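Local coordinates for protein putative transcription regulator (PDB 3K69) that probably binds DNA as a homodimeric transcriptional regulator of the Rrf2 type, using winged helix-turn-helix domains, at the interface of chains A and B. Coordinates in Å, arbitrary orientation; residue numbers count along the deposited sequence, not the author numbering. Chains: chain A/B, Putative transcription regulator.

Two copies of the regulator meet about a two-fold axis, and helix 111-136 takes part in all three contacts, from chain A in contact 1, from chain B in contact 2 and from both in contact 3. Measured between the centres of their C-alpha atoms, contact 1 lies about 37 Å from contact 2 and about 30 Å from contact 3, while contacts 2 and 3 are about 10 Å apart and share A:Phe153 and B:Leu123. Contacts 1 and 2 repeat one threonine-aspartate pair with the chains exchanged. Gripping the first turns of each long helix, at opposite ends of the dimer, may help to set the spacing of the DNA-binding domains.

Contact 1: the interface of chains A and B. Residues chain A 112, 115-116, 118-119; chain B 143, 146-147, 150, 153.
A:Asn115, A:Glu118 and A:Thr119 meet B:Asp146, B:Leu147 and B:His150 in part of a two-fold symmetric interface, probably the biological homodimer of this Rrf2-type regulator, that locks helix 111-136 to the partner's C-terminal segment. The imidazole of B:His150 is the centre of the polar clasp. Its NE2 donates a nearly straight hydrogen bond (166° at the hydrogen) to the side-chain carbonyl oxygen OD1 of A:Asn115, 2.5 Å away. The acceptor sits in the plane of the imidazole, whereas the amide is turned 43° from it. Over one face of the same ring lies the carboxylate of A:Glu118, stacked nearly parallel, with OE1 3.3 Å above the centre of the B:His150 ring. A:Glu118 gets there with CG anti to the backbone N (chi1 -179°) and an extended chain. The carboxylate would be expected to favour a protonated imidazole.

B:Leu147 adds an apolar plug, its CD1 resting 3.6 Å from CA of A:Ile116. One turn along, the hydroxyl OG1 of A:Thr119 donates to OD2 of B:Asp146 at 2.8 Å, on the anti side of the carboxylate. The other oxygen, OD1 of B:Asp146, takes the backbone N of B:Phe153 at 3.0 Å, which ties the carboxylate to the start of helix 152-160.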
loop_
_atom_site.group_PDB
_atom_site.type_symbol
_atom_site.label_atom_id
_atom_site.label_comp_id
_atom_site.label_asym_id
_atom_site.label_seq_id
_atom_site.Cartn_x
_atom_site.Cartn_y
_atom_site.Cartn_z
ATOM N N ILE A 112 -2.307 -12.454 23.136
ATOM C CA ILE A 112 -2.498 -12.059 21.736
ATOM C C ILE A 112 -2.956 -10.630 21.683
ATOM O O ILE A 112 -2.328 -9.812 21.041
ATOM C CB ILE A 112 -3.516 -12.946 20.968
ATOM C CG1 ILE A 112 -3.050 -14.400 20.936
ATOM C CG2 ILE A 112 -3.705 -12.453 19.558
ATOM C CD1 ILE A 112 -4.171 -15.351 20.894
ATOM N N ASN A 115 -0.377 -7.811 22.527
ATOM C CA ASN A 115 0.857 -7.766 21.728
ATOM C C ASN A 115 0.678 -7.567 20.233
ATOM O O ASN A 115 1.625 -7.240 19.536
ATOM C CB ASN A 115 1.621 -9.065 21.953
ATOM C CG ASN A 115 2.240 -9.132 23.345
ATOM O OD1 ASN A 115 3.027 -8.264 23.724
ATOM N ND2 ASN A 115 1.862 -10.148 24.121
ATOM N N ILE A 116 -0.529 -7.821 19.748
ATOM C CA ILE A 116 -0.820 -7.812 18.326
ATOM C C ILE A 116 -0.602 -6.447 17.698
ATOM O O ILE A 116 -0.049 -6.334 16.596
ATOM C CB ILE A 116 -2.253 -8.403 18.053
ATOM C CG1 ILE A 116 -2.513 -8.587 16.563
ATOM C CG2 ILE A 116 -3.352 -7.527 18.605
ATOM C CD1 ILE A 116 -1.792 -9.712 15.955
ATOM N N GLU A 118 1.432 -4.023 18.529
ATOM C CA GLU A 118 2.840 -3.669 18.346
ATOM C C GLU A 118 3.529 -4.521 17.269
ATOM O O GLU A 118 4.320 -4.009 16.511
ATOM C CB GLU A 118 3.627 -3.723 19.652
ATOM C CG GLU A 118 5.085 -3.326 19.468
ATOM C CD GLU A 118 5.909 -3.483 20.741
ATOM O OE1 GLU A 118 5.313 -3.824 21.787
ATOM O OE2 GLU A 118 7.138 -3.239 20.665
ATOM N N THR A 119 3.240 -5.820 17.236
ATOM C CA THR A 119 3.734 -6.727 16.190
ATOM C C THR A 119 3.312 -6.371 14.760
ATOM O O THR A 119 4.140 -6.311 13.836
ATOM C CB THR A 119 3.263 -8.153 16.507
ATOM O OG1 THR A 119 3.993 -8.592 17.655
ATOM C CG2 THR A 119 3.495 -9.158 15.278
ATOM N N LEU B 143 5.704 -14.602 12.930
ATOM C CA LEU B 143 4.833 -13.572 13.470
ATOM C C LEU B 143 4.567 -13.844 14.937
ATOM O O LEU B 143 4.624 -12.946 15.753
ATOM C CB LEU B 143 3.534 -13.413 12.670
ATOM C CG LEU B 143 2.644 -12.186 12.989
ATOM C CD1 LEU B 143 1.874 -11.745 11.747
ATOM C CD2 LEU B 143 1.688 -12.440 14.162
ATOM N N ASP B 146 7.584 -12.748 17.000
ATOM C CA ASP B 146 7.568 -11.309 17.240
ATOM C C ASP B 146 6.556 -10.874 18.337
ATOM O O ASP B 146 6.833 -10.007 19.152
ATOM C CB ASP B 146 7.233 -10.529 15.958
ATOM C CG ASP B 146 7.496 -9.050 16.126
ATOM O OD1 ASP B 146 8.676 -8.635 15.996
ATOM O OD2 ASP B 146 6.546 -8.325 16.465
ATOM N N LEU B 147 5.375 -11.470 18.301
ATOM C CA LEU B 147 4.336 -11.267 19.315
ATOM C C LEU B 147 4.848 -11.597 20.704
ATOM O O LEU B 147 4.464 -10.938 21.665
ATOM C CB LEU B 147 3.189 -12.204 19.016
ATOM C CG LEU B 147 1.785 -11.888 19.479
ATOM C CD1 LEU B 147 1.105 -10.830 18.571
ATOM C CD2 LEU B 147 1.031 -13.230 19.487
ATOM N N HIS B 150 9.086 -8.893 21.195
ATOM C CA HIS B 150 8.905 -7.720 20.358
ATOM C C HIS B 150 10.233 -7.226 19.802
ATOM O O HIS B 150 11.258 -7.390 20.421
ATOM C CB HIS B 150 8.173 -6.597 21.124
ATOM C CG HIS B 150 6.721 -6.884 21.323
ATOM N ND1 HIS B 150 5.843 -6.970 20.273
ATOM C CD2 HIS B 150 6.009 -7.185 22.434
ATOM C CE1 HIS B 150 4.641 -7.264 20.729
ATOM N NE2 HIS B 150 4.715 -7.409 22.036
ATOM N N PHE B 153 10.863 -8.367 14.032
ATOM C CA PHE B 153 10.801 -7.852 12.660
ATOM C C PHE B 153 11.718 -6.674 12.453
ATOM O O PHE B 153 12.314 -6.553 11.380
ATOM C CB PHE B 153 9.361 -7.496 12.230
ATOM C CG PHE B 153 8.501 -8.685 12.035
ATOM C CD1 PHE B 153 8.797 -9.620 11.045
ATOM C CD2 PHE B 153 7.343 -8.860 12.789
ATOM C CE1 PHE B 153 8.000 -10.750 10.877
ATOM C CE2 PHE B 153 6.538 -9.976 12.602
ATOM C CZ PHE B 153 6.861 -10.914 11.647
#

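Contact 2: the interface of chains A and B. Residues chain A 11, 15, 19, 143, 146-147, 153; chain B 116, 119-120, 123.
B:Leu123 and A:Phe153 make the aromatic part of this second clasp of the probable homodimer, in which helix 111-136 of chain B packs against helices 9-22 and 140-148 of chain A. The methyl CD1 of B:Leu123 points at the middle of the phenyl face, 3.8 Å from the ring centroid of A:Phe153, a CH-pi contact. Its other branch, CD2, turns to A:Phe11 and meets the ring at its rim, in plane, 3.9 Å from CE2. With CG anti to the backbone N (chi1 -173°), B:Leu123 thus forks between two aromatic rings, one met by its face and the other by its edge.

Aliphatic contacts continue the apolar layer. The delta-methyl CD1 of B:Ile116 reaches A:Leu19 CD1 at 4.0 Å and A:Val15 CG1 at 4.1 Å, so the long helix touches helix 9-22, which probably belongs to the winged helix-turn-helix domain. A:Leu143 bridges neighbouring turns, its CD1 touching CD2 of both B:Leu120 and B:Leu123.

The polar component repeats the threonine-aspartate pair: OG1 of B:Thr119 donates to A:Asp146 OD2. The other branch from the same CB, the methyl CG2 of B:Thr119, joins the apolar layer, 3.9 Å from CG of A:Leu143.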
loop_
_atom_site.group_PDB
_atom_site.type_symbol
_atom_site.label_atom_id
_atom_site.label_comp_id
_atom_site.label_asym_id
_atom_site.label_seq_id
_atom_site.Cartn_x
_atom_site.Cartn_y
_atom_site.Cartn_z
ATOM N N PHE A 11 -0.256 11.480 -5.847
ATOM C CA PHE A 11 1.002 11.167 -6.497
ATOM C C PHE A 11 0.882 11.353 -8.025
ATOM O O PHE A 11 1.706 12.046 -8.658
ATOM C CB PHE A 11 1.473 9.750 -6.160
ATOM C CG PHE A 11 2.791 9.352 -6.853
ATOM C CD1 PHE A 11 3.985 9.955 -6.493
ATOM C CD2 PHE A 11 2.824 8.361 -7.798
ATOM C CE1 PHE A 11 5.171 9.609 -7.110
ATOM C CE2 PHE A 11 4.019 7.978 -8.384
ATOM C CZ PHE A 11 5.194 8.617 -8.037
ATOM N N VAL A 15 2.907 13.831 -10.542
ATOM C CA VAL A 15 3.597 13.323 -11.690
ATOM C C VAL A 15 3.088 13.927 -12.982
ATOM O O VAL A 15 3.869 14.457 -13.779
ATOM C CB VAL A 15 3.517 11.767 -11.762
ATOM C CG1 VAL A 15 4.066 11.272 -13.051
ATOM C CG2 VAL A 15 4.264 11.084 -10.567
ATOM N N LEU A 19 5.026 16.548 -15.524
ATOM C CA LEU A 19 5.223 16.217 -16.935
ATOM C C LEU A 19 4.600 17.280 -17.856
ATOM O O LEU A 19 5.186 17.664 -18.864
ATOM C CB LEU A 19 4.694 14.832 -17.264
ATOM C CG LEU A 19 5.413 13.645 -16.627
ATOM C CD1 LEU A 19 4.473 12.456 -16.707
ATOM C CD2 LEU A 19 6.727 13.383 -17.280
ATOM N N LEU A 143 10.839 8.116 -15.151
ATOM C CA LEU A 143 9.411 7.987 -15.383
ATOM C C LEU A 143 9.069 8.498 -16.768
ATOM O O LEU A 143 8.320 7.871 -17.492
ATOM C CB LEU A 143 8.569 8.668 -14.295
ATOM C CG LEU A 143 7.046 8.387 -14.291
ATOM C CD1 LEU A 143 6.491 8.465 -12.871
ATOM C CD2 LEU A 143 6.272 9.319 -15.231
ATOM N N ASP A 146 9.995 5.856 -19.361
ATOM C CA ASP A 146 8.965 4.827 -19.461
ATOM C C ASP A 146 7.707 5.282 -20.252
ATOM O O ASP A 146 7.136 4.530 -21.028
ATOM C CB ASP A 146 8.501 4.361 -18.071
ATOM C CG ASP A 146 7.658 3.109 -18.161
ATOM O OD1 ASP A 146 8.244 2.002 -18.268
ATOM O OD2 ASP A 146 6.424 3.240 -18.207
ATOM N N LEU A 147 7.280 6.509 -20.001
ATOM C CA LEU A 147 6.176 7.146 -20.727
ATOM C C LEU A 147 6.441 7.171 -22.220
ATOM O O LEU A 147 5.509 7.028 -23.004
ATOM C CB LEU A 147 6.061 8.577 -20.258
ATOM C CG LEU A 147 4.751 9.326 -20.357
ATOM C CD1 LEU A 147 3.771 8.918 -19.226
ATOM C CD2 LEU A 147 5.115 10.820 -20.313
ATOM N N PHE A 153 10.061 0.164 -16.842
ATOM C CA PHE A 153 9.987 -0.298 -15.452
ATOM C C PHE A 153 9.895 -1.799 -15.355
ATOM O O PHE A 153 10.481 -2.384 -14.441
ATOM C CB PHE A 153 8.830 0.365 -14.673
ATOM C CG PHE A 153 9.062 1.800 -14.394
ATOM C CD1 PHE A 153 10.124 2.203 -13.587
ATOM C CD2 PHE A 153 8.187 2.771 -14.875
ATOM C CE1 PHE A 153 10.355 3.554 -13.342
ATOM C CE2 PHE A 153 8.408 4.116 -14.610
ATOM C CZ PHE A 153 9.484 4.506 -13.842
ATOM N N ILE B 116 0.332 7.898 -19.722
ATOM C CA ILE B 116 0.447 7.958 -18.276
ATOM C C ILE B 116 -0.168 6.749 -17.595
ATOM O O ILE B 116 0.400 6.197 -16.643
ATOM C CB ILE B 116 -0.108 9.328 -17.736
ATOM C CG1 ILE B 116 0.173 9.504 -16.249
ATOM C CG2 ILE B 116 -1.597 9.467 -17.940
ATOM C CD1 ILE B 116 1.575 9.798 -15.926
ATOM N N THR B 119 2.234 3.674 -17.971
ATOM C CA THR B 119 3.430 3.918 -17.153
ATOM C C THR B 119 3.221 3.810 -15.637
ATOM O O THR B 119 3.978 3.128 -14.926
ATOM C CB THR B 119 3.979 5.314 -17.480
ATOM O OG1 THR B 119 4.525 5.253 -18.799
ATOM C CG2 THR B 119 5.097 5.790 -16.432
ATOM N N LEU B 120 2.175 4.449 -15.135
ATOM C CA LEU B 120 1.866 4.365 -13.701
ATOM C C LEU B 120 1.380 3.025 -13.269
ATOM O O LEU B 120 1.717 2.567 -12.172
ATOM C CB LEU B 120 0.896 5.467 -13.263
ATOM C CG LEU B 120 1.507 6.861 -13.250
ATOM C CD1 LEU B 120 0.389 7.848 -12.951
ATOM C CD2 LEU B 120 2.692 6.974 -12.227
ATOM N N LEU B 123 4.546 0.977 -12.979
ATOM C CA LEU B 123 5.193 1.478 -11.786
ATOM C C LEU B 123 4.564 0.917 -10.464
ATOM O O LEU B 123 5.259 0.314 -9.637
ATOM C CB LEU B 123 5.199 2.999 -11.790
ATOM C CG LEU B 123 5.996 3.677 -10.655
ATOM C CD1 LEU B 123 7.502 3.449 -10.758
ATOM C CD2 LEU B 123 5.650 5.172 -10.492
#

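Contact 3: the interface of chains A and B. Residues chain A 134, 153-154, 157; chain B 123, 126-127.
A:Tyr134 lies over one side of helix 111-136 of chain B, against B:Leu123, B:Val126 and B:Ala127, in a helix-to-helix contact of this Rrf2-type regulator, probably part of its dimer. Near the base of the phenol ring, B:Ala127 sits beneath one face: its CA is offset toward the rim, and its CB comes within 3.4 Å of the ring carbon CD2 of A:Tyr134. At the tip, the methyl CG1 of B:Val126 is 3.4 Å from the phenol oxygen OH of A:Tyr134 and as close to CE1. On the other ring edge, CE2 of A:Tyr134 meets CD1 of B:Leu123 at 3.6 Å, the same methyl that faces the ring of A:Phe153. A single leucine branch therefore links two aromatic groups from different helices of chain A.

B:Val126 also touches helix 152-160. Its second methyl, CG2, lies 3.7 Å from CD2 of A:Leu154, while A:Glu157 reaches toward the valine tip to tip, through its carboxylate end, with OE1 3.7 Å from CG2 of B:Val126.

Farther out, one water bridges the subunits, 2.8 Å from the carboxylate oxygen OE2 of A:Glu157 and 2.7 Å from the backbone O of B:Val126. The carboxylate is brought to this water by an extended chain with CG anti to the backbone N (chi1 -172°). In A:Tyr134, CG anti to its backbone N (chi1 171°) carries the ring over to chain B, and its side chain crosses that of B:Val126 at about a right angle.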
loop_
_atom_site.group_PDB
_atom_site.type_symbol
_atom_site.label_atom_id
_atom_site.label_comp_id
_atom_site.label_asym_id
_atom_site.label_seq_id
_atom_site.Cartn_x
_atom_site.Cartn_y
_atom_site.Cartn_z
ATOM N N TYR A 134 11.387 1.139 -3.190
ATOM C CA TYR A 134 11.265 0.899 -4.631
ATOM C C TYR A 134 11.338 2.222 -5.438
ATOM O O TYR A 134 12.135 2.344 -6.383
ATOM C CB TYR A 134 9.983 0.123 -4.982
ATOM C CG TYR A 134 9.746 0.072 -6.468
ATOM C CD1 TYR A 134 10.504 -0.785 -7.278
ATOM C CD2 TYR A 134 8.870 0.950 -7.077
ATOM C CE1 TYR A 134 10.347 -0.792 -8.625
ATOM C CE2 TYR A 134 8.686 0.919 -8.434
ATOM C CZ TYR A 134 9.437 0.045 -9.203
ATOM O OH TYR A 134 9.287 0.031 -10.563
ATOM N N PHE A 153 10.061 0.164 -16.842
ATOM C CA PHE A 153 9.987 -0.298 -15.452
ATOM C C PHE A 153 9.895 -1.799 -15.355
ATOM O O PHE A 153 10.481 -2.384 -14.441
ATOM C CB PHE A 153 8.830 0.365 -14.673
ATOM C CG PHE A 153 9.062 1.800 -14.394
ATOM C CD1 PHE A 153 10.124 2.203 -13.587
ATOM C CD2 PHE A 153 8.187 2.771 -14.875
ATOM C CE1 PHE A 153 10.355 3.554 -13.342
ATOM C CE2 PHE A 153 8.408 4.116 -14.610
ATOM C CZ PHE A 153 9.484 4.506 -13.842
ATOM N N LEU A 154 9.178 -2.418 -16.291
ATOM C CA LEU A 154 9.020 -3.871 -16.287
ATOM C C LEU A 154 10.355 -4.561 -16.560
ATOM O O LEU A 154 10.670 -5.552 -15.927
ATOM C CB LEU A 154 7.948 -4.342 -17.277
ATOM C CG LEU A 154 6.497 -3.936 -16.971
ATOM C CD1 LEU A 154 5.542 -4.304 -18.128
ATOM C CD2 LEU A 154 6.023 -4.526 -15.599
ATOM N N GLU A 157 12.610 -4.422 -13.489
ATOM C CA GLU A 157 12.231 -5.509 -12.583
ATOM C C GLU A 157 12.851 -6.850 -13.029
ATOM O O GLU A 157 13.466 -7.575 -12.228
ATOM C CB GLU A 157 10.728 -5.658 -12.530
ATOM C CG GLU A 157 10.240 -6.629 -11.474
ATOM C CD GLU A 157 8.744 -6.850 -11.484
ATOM O OE1 GLU A 157 8.127 -6.871 -12.568
ATOM O OE2 GLU A 157 8.173 -7.047 -10.391
ATOM N N LEU B 123 4.546 0.977 -12.979
ATOM C CA LEU B 123 5.193 1.478 -11.786
ATOM C C LEU B 123 4.564 0.917 -10.464
ATOM O O LEU B 123 5.259 0.314 -9.637
ATOM C CB LEU B 123 5.199 2.999 -11.790
ATOM C CG LEU B 123 5.996 3.677 -10.655
ATOM C CD1 LEU B 123 7.502 3.449 -10.758
ATOM C CD2 LEU B 123 5.650 5.172 -10.492
ATOM N N VAL B 126 4.811 -3.064 -10.234
ATOM C CA VAL B 126 6.126 -3.505 -9.797
ATOM C C VAL B 126 6.356 -3.198 -8.298
ATOM O O VAL B 126 6.892 -4.038 -7.552
ATOM C CB VAL B 126 7.257 -2.891 -10.701
ATOM C CG1 VAL B 126 8.616 -3.264 -10.172
ATOM C CG2 VAL B 126 7.079 -3.390 -12.193
ATOM N N ALA B 127 5.982 -1.979 -7.877
ATOM C CA ALA B 127 6.155 -1.545 -6.503
ATOM C C ALA B 127 5.357 -2.469 -5.606
ATOM O O ALA B 127 5.840 -2.868 -4.572
ATOM C CB ALA B 127 5.680 -0.053 -6.303
HETATM O O HOH W 1 8.920 -5.804 -7.972
#